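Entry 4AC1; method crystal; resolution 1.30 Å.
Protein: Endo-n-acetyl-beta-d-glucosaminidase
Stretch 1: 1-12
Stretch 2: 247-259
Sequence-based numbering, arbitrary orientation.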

ATOM      1  N   ASP A   1      -1.955  -6.872  14.780  1.00 16.29           N
ATOM      2  CA  ASP A   1      -3.113  -7.801  14.867  1.00 15.28           C
ATOM      3  C   ASP A   1      -3.638  -8.168  13.476  1.00 13.68           C
ATOM      4  O   ASP A   1      -4.206  -7.335  12.757  1.00 13.44           O
ATOM      5  CB  ASP A   1      -4.241  -7.221  15.721  1.00 16.86           C
ATOM      6  CG  ASP A   1      -5.485  -8.096  15.695  1.00 18.76           C
ATOM      7  OD1 ASP A   1      -5.449  -9.230  16.228  1.00 22.46           O
ATOM      8  OD2 ASP A   1      -6.492  -7.660  15.120  1.00 22.40           O
ATOM      9  N   LEU A   2      -3.436  -9.430  13.123  1.00 11.23           N
ATOM     10  CA  LEU A   2      -3.805  -9.959  11.821  1.00  9.99           C
ATOM     11  C   LEU A   2      -5.236 -10.472  11.883  1.00  9.11           C
ATOM     12  O   LEU A   2      -5.669 -10.997  12.925  1.00 10.07           O
ATOM     13  CB  LEU A   2      -2.867 -11.101  11.446  1.00  9.77           C
ATOM     14  CG  LEU A   2      -1.374 -10.779  11.382  1.00 10.17           C
ATOM     15  CD1 LEU A   2      -0.608 -12.020  11.009  1.00 11.29           C
ATOM     16  CD2 LEU A   2      -1.071  -9.649  10.398  1.00  8.62           C
ATOM     17  N   PRO A   3      -5.980 -10.370  10.778  1.00  7.84           N
ATOM     18  CA  PRO A   3      -5.573  -9.873   9.467  1.00  6.91           C
ATOM     19  C   PRO A   3      -5.691  -8.356   9.338  1.00  5.95           C
ATOM     20  O   PRO A   3      -6.595  -7.737   9.904  1.00  5.82           O
ATOM     21  CB  PRO A   3      -6.580 -10.547   8.530  1.00  7.01           C
ATOM     22  CG  PRO A   3      -7.821 -10.626   9.344  1.00  8.39           C
ATOM     23  CD  PRO A   3      -7.342 -10.943  10.738  1.00  8.34           C
ATOM     24  N   ARG A   4      -4.780  -7.767   8.577  1.00  4.91           N
ATOM     25  CA  ARG A   4      -4.852  -6.339   8.263  1.00  4.68           C
ATOM     26  C   ARG A   4      -5.931  -6.099   7.214  1.00  4.00           C
ATOM     27  O   ARG A   4      -6.184  -6.964   6.355  1.00  4.77           O
ATOM     28  CB  ARG A   4      -3.511  -5.836   7.738  1.00  3.94           C
ATOM     29  CG  ARG A   4      -2.339  -6.161   8.659  1.00  4.30           C
ATOM     30  CD  ARG A   4      -1.037  -5.690   8.052  1.00  4.91           C
ATOM     31  NE  ARG A   4       0.153  -6.168   8.761  1.00  5.65           N
ATOM     32  CZ  ARG A   4       0.784  -7.312   8.501  1.00  4.83           C
ATOM     33  NH1 ARG A   4       0.319  -8.143   7.586  1.00  6.92           N
ATOM     34  NH2 ARG A   4       1.893  -7.634   9.160  1.00  7.33           N
ATOM     35  N   LEU A   5      -6.587  -4.943   7.304  1.00  4.32           N
ATOM     36  CA  LEU A   5      -7.462  -4.467   6.245  1.00  4.65           C
ATOM     37  C   LEU A   5      -6.978  -3.089   5.870  1.00  4.32           C
ATOM     38  O   LEU A   5      -7.049  -2.151   6.677  1.00  4.24           O
ATOM     39  CB  LEU A   5      -8.932  -4.417   6.680  1.00  5.29           C
ATOM     40  CG  LEU A   5      -9.912  -3.854   5.637  1.00  6.86           C
ATOM     41  CD1 LEU A   5      -9.868  -4.645   4.313  1.00  8.17           C
ATOM     42  CD2 LEU A   5     -11.335  -3.792   6.180  1.00  8.51           C
ATOM     43  N   ILE A   6      -6.476  -2.974   4.648  1.00  4.59           N
ATOM     44  CA  ILE A   6      -5.734  -1.811   4.200  1.00  4.47           C
ATOM     45  C   ILE A   6      -6.444  -1.213   3.004  1.00  4.26           C
ATOM     46  O   ILE A   6      -6.816  -1.937   2.088  1.00  4.91           O
ATOM     47  CB  ILE A   6      -4.329  -2.247   3.761  1.00  4.26           C
ATOM     48  CG1 ILE A   6      -3.563  -2.852   4.947  1.00  4.27           C
ATOM     49  CG2 ILE A   6      -3.549  -1.089   3.117  1.00  4.98           C
ATOM     50  CD1 ILE A   6      -2.726  -4.053   4.588  1.00  5.83           C
ATOM     51  N   VAL A   7      -6.655   0.094   3.016  1.00  3.91           N
ATOM     52  CA  VAL A   7      -7.298   0.794   1.898  1.00  4.41           C
ATOM     53  C   VAL A   7      -6.372   1.896   1.392  1.00  4.04           C
ATOM     54  O   VAL A   7      -5.915   2.753   2.177  1.00  4.96           O
ATOM     55  CB  VAL A   7      -8.641   1.418   2.321  1.00  4.68           C
ATOM     56  CG1 VAL A   7      -9.165   2.391   1.240  1.00  5.98           C
ATOM     57  CG2 VAL A   7      -9.657   0.328   2.629  1.00  5.72           C
ATOM     58  N   TYR A   8      -6.069   1.852   0.095  1.00  4.12           N
ATOM     59  CA  TYR A   8      -5.368   2.935  -0.579  1.00  4.74           C
ATOM     60  C   TYR A   8      -6.337   4.051  -0.942  1.00  4.55           C
ATOM     61  O   TYR A   8      -7.437   3.795  -1.463  1.00  4.60           O
ATOM     62  CB  TYR A   8      -4.704   2.431  -1.853  1.00  4.61           C
ATOM     63  CG  TYR A   8      -3.441   1.604  -1.666  1.00  4.08           C
ATOM     64  CD1 TYR A   8      -3.484   0.217  -1.506  1.00  4.87           C
ATOM     65  CD2 TYR A   8      -2.188   2.221  -1.666  1.00  4.15           C
ATOM     66  CE1 TYR A   8      -2.312  -0.524  -1.336  1.00  5.53           C
ATOM     67  CE2 TYR A   8      -1.014   1.488  -1.511  1.00  4.27           C
ATOM     68  CZ  TYR A   8      -1.089   0.117  -1.348  1.00  5.21           C
ATOM     69  OH  TYR A   8       0.063  -0.629  -1.203  1.00  5.09           O
ATOM     70  N   PHE A   9      -5.913   5.285  -0.666  1.00  4.70           N
ATOM     71  CA  PHE A   9      -6.733   6.483  -0.828  1.00  5.27           C
ATOM     72  C   PHE A   9      -5.949   7.442  -1.729  1.00  5.60           C
ATOM     73  O   PHE A   9      -5.132   8.238  -1.240  1.00  5.42           O
ATOM     74  CB  PHE A   9      -6.986   7.082   0.566  1.00  5.67           C
ATOM     75  CG  PHE A   9      -7.968   8.232   0.597  1.00  6.00           C
ATOM     76  CD1 PHE A   9      -9.342   8.006   0.603  1.00  7.76           C
ATOM     77  CD2 PHE A   9      -7.509   9.542   0.671  1.00  7.72           C
ATOM     78  CE1 PHE A   9     -10.241   9.082   0.644  1.00  9.04           C
ATOM     79  CE2 PHE A   9      -8.390  10.617   0.715  1.00  6.75           C
ATOM     80  CZ  PHE A   9      -9.760  10.386   0.703  1.00  6.41           C
ATOM     81  N   GLN A  10      -6.131   7.301  -3.049  1.00  6.17           N
ATOM     82  CA  GLN A  10      -5.424   8.126  -4.044  1.00  7.01           C
ATOM     83  C   GLN A  10      -6.294   9.263  -4.567  1.00  7.59           C
ATOM     84  O   GLN A  10      -5.854  10.415  -4.638  1.00  8.49           O
ATOM     85  CB  GLN A  10      -4.895   7.309  -5.225  1.00  6.92           C
ATOM     86  CG  GLN A  10      -3.924   8.133  -6.063  1.00  8.61           C
ATOM     87  CD  GLN A  10      -3.496   7.455  -7.334  1.00  9.52           C
ATOM     88  OE1 GLN A  10      -4.273   7.334  -8.283  1.00  9.30           O
ATOM     89  NE2 GLN A  10      -2.254   7.029  -7.376  1.00  7.96           N
ATOM     90  N   THR A  11      -7.523   8.920  -4.946  1.00  7.44           N
ATOM     91  CA  THR A  11      -8.508   9.894  -5.409  1.00  8.13           C
ATOM     92  C   THR A  11      -9.103  10.543  -4.171  1.00  8.23           C
ATOM     93  O   THR A  11      -9.805   9.888  -3.384  1.00  8.64           O
ATOM     94  CB  THR A  11      -9.591   9.227  -6.259  1.00  8.24           C
ATOM     95  OG1 THR A  11      -8.971   8.589  -7.375  1.00  9.12           O
ATOM     96  CG2 THR A  11     -10.601  10.253  -6.788  1.00  8.58           C
ATOM     97  N   THR A  12      -8.813  11.835  -4.013  1.00  8.54           N
ATOM     98  CA  THR A  12      -9.069  12.565  -2.774  1.00  9.23           C
ATOM     99  C   THR A  12     -10.222  13.558  -2.899  1.00  9.34           C
ATOM    100  O   THR A  12     -10.737  14.048  -1.894  1.00  9.23           O
ATOM    101  CB  THR A  12      -7.806  13.346  -2.319  1.00  9.68           C
ATOM    102  OG1 THR A  12      -7.419  14.252  -3.364  1.00  9.93           O
ATOM    103  CG2 THR A  12      -6.642  12.391  -2.008  1.00 10.54           C
ATOM    104  N   GLY A 247      -3.715 -20.408   9.361  1.00  8.94           N
ATOM    105  CA  GLY A 247      -4.251 -19.823  10.592  1.00  9.30           C
ATOM    106  C   GLY A 247      -4.497 -18.331  10.496  1.00  9.35           C
ATOM    107  O   GLY A 247      -5.600 -17.854  10.768  1.00 10.17           O
ATOM    108  N   GLN A 248      -3.460 -17.596  10.109  1.00  9.89           N
ATOM    109  CA  GLN A 248      -3.561 -16.152   9.900  1.00 10.09           C
ATOM    110  C   GLN A 248      -2.895 -15.803   8.576  1.00  9.15           C
ATOM    111  O   GLN A 248      -1.803 -16.295   8.290  1.00  9.73           O
ATOM    112  CB  GLN A 248      -2.853 -15.378  11.017  1.00 10.48           C
ATOM    113  CG  GLN A 248      -3.352 -15.659  12.438  1.00 12.05           C
ATOM    114  CD  GLN A 248      -2.688 -14.773  13.479  1.00 13.76           C
ATOM    115  OE1 GLN A 248      -1.495 -14.907  13.757  1.00 16.91           O
ATOM    116  NE2 GLN A 248      -3.450 -13.846  14.043  1.00 13.58           N
ATOM    117  N   ILE A 249      -3.562 -14.980   7.766  1.00  7.86           N
ATOM    118  CA  ILE A 249      -2.932 -14.371   6.591  1.00  7.17           C
ATOM    119  C   ILE A 249      -2.597 -12.902   6.880  1.00  5.81           C
ATOM    120  O   ILE A 249      -3.098 -12.306   7.841  1.00  6.24           O
ATOM    121  CB  ILE A 249      -3.809 -14.485   5.308  1.00  7.52           C
ATOM    122  CG1 ILE A 249      -5.172 -13.789   5.489  1.00  8.11           C
ATOM    123  CG2 ILE A 249      -3.933 -15.946   4.872  1.00  8.46           C
ATOM    124  CD1 ILE A 249      -5.850 -13.343   4.180  1.00 10.63           C
ATOM    125  N   GLY A 250      -1.779 -12.296   6.027  1.00  4.86           N
ATOM    126  CA  GLY A 250      -1.398 -10.904   6.246  1.00  5.14           C
ATOM    127  C   GLY A 250      -2.600  -9.977   6.218  1.00  5.18           C
ATOM    128  O   GLY A 250      -2.639  -8.997   6.940  1.00  5.00           O
ATOM    129  N   GLY A 251      -3.570 -10.306   5.375  1.00  5.00           N
ATOM    130  CA  GLY A 251      -4.807  -9.549   5.271  1.00  5.26           C
ATOM    131  C   GLY A 251      -5.115  -9.239   3.825  1.00  4.85           C
ATOM    132  O   GLY A 251      -4.704  -9.977   2.927  1.00  4.87           O
ATOM    133  N   VAL A 252      -5.863  -8.157   3.614  1.00  4.76           N
ATOM    134  CA  VAL A 252      -6.293  -7.719   2.288  1.00  3.69           C
ATOM    135  C   VAL A 252      -6.072  -6.217   2.146  1.00  3.65           C
ATOM    136  O   VAL A 252      -6.278  -5.474   3.102  1.00  3.97           O
ATOM    137  CB  VAL A 252      -7.813  -8.045   2.054  1.00  4.14           C
ATOM    138  CG1 VAL A 252      -8.336  -7.396   0.762  1.00  4.66           C
ATOM    139  CG2 VAL A 252      -8.023  -9.534   2.018  1.00  5.07           C
ATOM    140  N   MET A 253      -5.627  -5.793   0.967  1.00  4.38           N
ATOM    141  CA  MET A 253      -5.616  -4.380   0.628  1.00  4.16           C
ATOM    142  C   MET A 253      -6.482  -4.144  -0.593  1.00  4.00           C
ATOM    143  O   MET A 253      -6.674  -5.039  -1.418  1.00  4.51           O
ATOM    144  CB  MET A 253      -4.191  -3.805   0.473  1.00  4.33           C
ATOM    145  CG  MET A 253      -3.354  -4.295  -0.713  1.00  5.26           C
ATOM    146  SD  MET A 253      -3.825  -3.601  -2.320  1.00  5.29           S
ATOM    147  CE  MET A 253      -2.266  -3.817  -3.162  1.00  5.40           C
ATOM    148  N   GLY A 254      -7.033  -2.939  -0.673  1.00  4.13           N
ATOM    149  CA  GLY A 254      -7.885  -2.552  -1.790  1.00  4.58           C
ATOM    150  C   GLY A 254      -7.377  -1.320  -2.516  1.00  4.36           C
ATOM    151  O   GLY A 254      -7.149  -0.268  -1.894  1.00  5.20           O
ATOM    152  N   TRP A 255      -7.217  -1.451  -3.832  1.00  4.73           N
ATOM    153  CA  TRP A 255      -6.934  -0.326  -4.733  1.00  4.93           C
ATOM    154  C   TRP A 255      -8.211  -0.006  -5.532  1.00  4.85           C
ATOM    155  O   TRP A 255      -8.608  -0.819  -6.369  1.00  4.58           O
ATOM    156  CB  TRP A 255      -5.785  -0.655  -5.707  1.00  5.33           C
ATOM    157  CG  TRP A 255      -5.491   0.544  -6.525  1.00  5.97           C
ATOM    158  CD1 TRP A 255      -6.111   0.927  -7.680  1.00  6.63           C
ATOM    159  CD2 TRP A 255      -4.566   1.590  -6.198  1.00  6.20           C
ATOM    160  NE1 TRP A 255      -5.614   2.132  -8.107  1.00  8.07           N
ATOM    161  CE2 TRP A 255      -4.669   2.569  -7.209  1.00  7.43           C
ATOM    162  CE3 TRP A 255      -3.660   1.795  -5.143  1.00  6.89           C
ATOM    163  CZ2 TRP A 255      -3.885   3.734  -7.210  1.00  8.77           C
ATOM    164  CZ3 TRP A 255      -2.884   2.955  -5.136  1.00  7.81           C
ATOM    165  CH2 TRP A 255      -2.998   3.905  -6.171  1.00  8.40           C
ATOM    166  N   GLU A 256      -8.879   1.127  -5.304  1.00  4.50           N
ATOM    167  CA  GLU A 256      -8.622   2.094  -4.227  1.00  4.68           C
ATOM    168  C   GLU A 256      -9.991   2.547  -3.700  1.00  5.22           C
ATOM    169  O   GLU A 256     -11.045   2.080  -4.159  1.00  5.13           O
ATOM    170  CB  GLU A 256      -7.813   3.293  -4.742  1.00  5.62           C
ATOM    171  CG  GLU A 256      -8.460   3.974  -5.943  1.00  6.27           C
ATOM    172  CD  GLU A 256      -8.283   5.487  -5.966  1.00  7.92           C
ATOM    173  OE1 GLU A 256      -8.111   6.118  -4.892  1.00  6.61           O
ATOM    174  OE2 GLU A 256      -8.326   6.053  -7.078  1.00  8.85           O
ATOM    175  N   TYR A 257     -10.005   3.463  -2.741  1.00  5.40           N
ATOM    176  CA  TYR A 257     -11.220   3.685  -1.963  1.00  5.60           C
ATOM    177  C   TYR A 257     -12.462   4.170  -2.718  1.00  5.63           C
ATOM    178  O   TYR A 257     -13.516   3.520  -2.674  1.00  5.32           O
ATOM    179  CB  TYR A 257     -10.953   4.645  -0.803  1.00  5.72           C
ATOM    180  CG  TYR A 257     -12.186   5.017   0.000  1.00  6.01           C
ATOM    181  CD1 TYR A 257     -12.927   4.046   0.688  1.00  5.55           C
ATOM    182  CD2 TYR A 257     -12.608   6.343   0.079  1.00  6.12           C
ATOM    183  CE1 TYR A 257     -14.045   4.399   1.442  1.00  5.65           C
ATOM    184  CE2 TYR A 257     -13.740   6.704   0.827  1.00  6.24           C
ATOM    185  CZ  TYR A 257     -14.446   5.725   1.510  1.00  5.69           C
ATOM    186  OH  TYR A 257     -15.555   6.047   2.267  1.00  6.72           O
ATOM    187  N   PHE A 258     -12.339   5.323  -3.375  1.00  6.63           N
ATOM    188  CA  PHE A 258     -13.492   6.211  -3.623  1.00  7.05           C
ATOM    189  C   PHE A 258     -14.657   5.651  -4.437  1.00  6.98           C
ATOM    190  O   PHE A 258     -15.771   6.147  -4.324  1.00  7.04           O
ATOM    191  CB  PHE A 258     -13.045   7.538  -4.251  1.00  7.38           C
ATOM    192  CG  PHE A 258     -12.933   7.487  -5.743  1.00  8.27           C
ATOM    193  CD1 PHE A 258     -11.926   6.741  -6.354  1.00  7.89           C
ATOM    194  CD2 PHE A 258     -13.852   8.174  -6.543  1.00 10.03           C
ATOM    195  CE1 PHE A 258     -11.825   6.690  -7.729  1.00  9.85           C
ATOM    196  CE2 PHE A 258     -13.764   8.125  -7.923  1.00 11.45           C
ATOM    197  CZ  PHE A 258     -12.756   7.389  -8.518  1.00  9.75           C
ATOM    198  N   ASN A 259     -14.392   4.645  -5.263  1.00  6.31           N
ATOM    199  CA  ASN A 259     -15.406   4.106  -6.173  1.00  7.28           C
ATOM    200  C   ASN A 259     -15.621   2.620  -5.975  1.00  7.27           C
ATOM    201  O   ASN A 259     -16.224   1.951  -6.818  1.00  7.19           O
ATOM    202  CB  ASN A 259     -15.023   4.394  -7.639  1.00  7.44           C
ATOM    203  CG  ASN A 259     -13.697   3.747  -8.045  1.00  8.93           C
ATOM    204  OD1 ASN A 259     -12.986   3.191  -7.217  1.00  7.80           O
ATOM    205  ND2 ASN A 259     -13.368   3.818  -9.323  1.00  9.47           N
TER
HETATM  206  O   HOH W   1      -2.297 -11.259  15.140  1.00 20.02           O
HETATM  207  O   HOH W   2      -5.808 -13.883  12.007  1.00 20.63           O
HETATM  208  O   HOH W   3      -9.969   7.011  -2.984  1.00  7.07           O

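Strands 4-9 and 251-255 lie side by side as parallel neighbours in a sheet, their axes 13° apart. The hydrogen bonds alternate along the seam. Arg 4 N donates to Gly 250 O (3.0 Å), and Val 252 N donates to Arg 4 O (3.0 Å). Ile 6 N and Gly 254 N repeat the pattern with Val 252 O and Ile 6 O, both at 2.9 Å.

Gly 251 leaves a hollow. A CB there would lie 2.0 Å from Arg 4 O, so the bare backbone lets the strands come close. Pro 3 CB fits against Gly 251 CA at 3.8 Å. Two residues on, Ile 6 CB meets Met 253 CB at 3.6 Å, on the same face as Arg 4. Tyr 8 is the residue most covered by the other stretch (108 Å²). Its ring edge meets Met 253 SD, 3.6 Å from CE1, while its CG lies 3.5 Å from Trp 255 CE3. Val 7 CG1 packs on Tyr 257 CB at 3.5 Å.

Beyond the strands, Glu 256, which follows a cis peptide, reaches to the loop at Gln 10 and Thr 11. Its OE1 accepts from Gln 10 N (3.0 Å) and Thr 11 N (2.9 Å). Its OE2 accepts from Thr 11 OG1 (2.6 Å). Thr 11 CG2 sits squarely over the Phe 258 ring, 3.6 Å from its centroid.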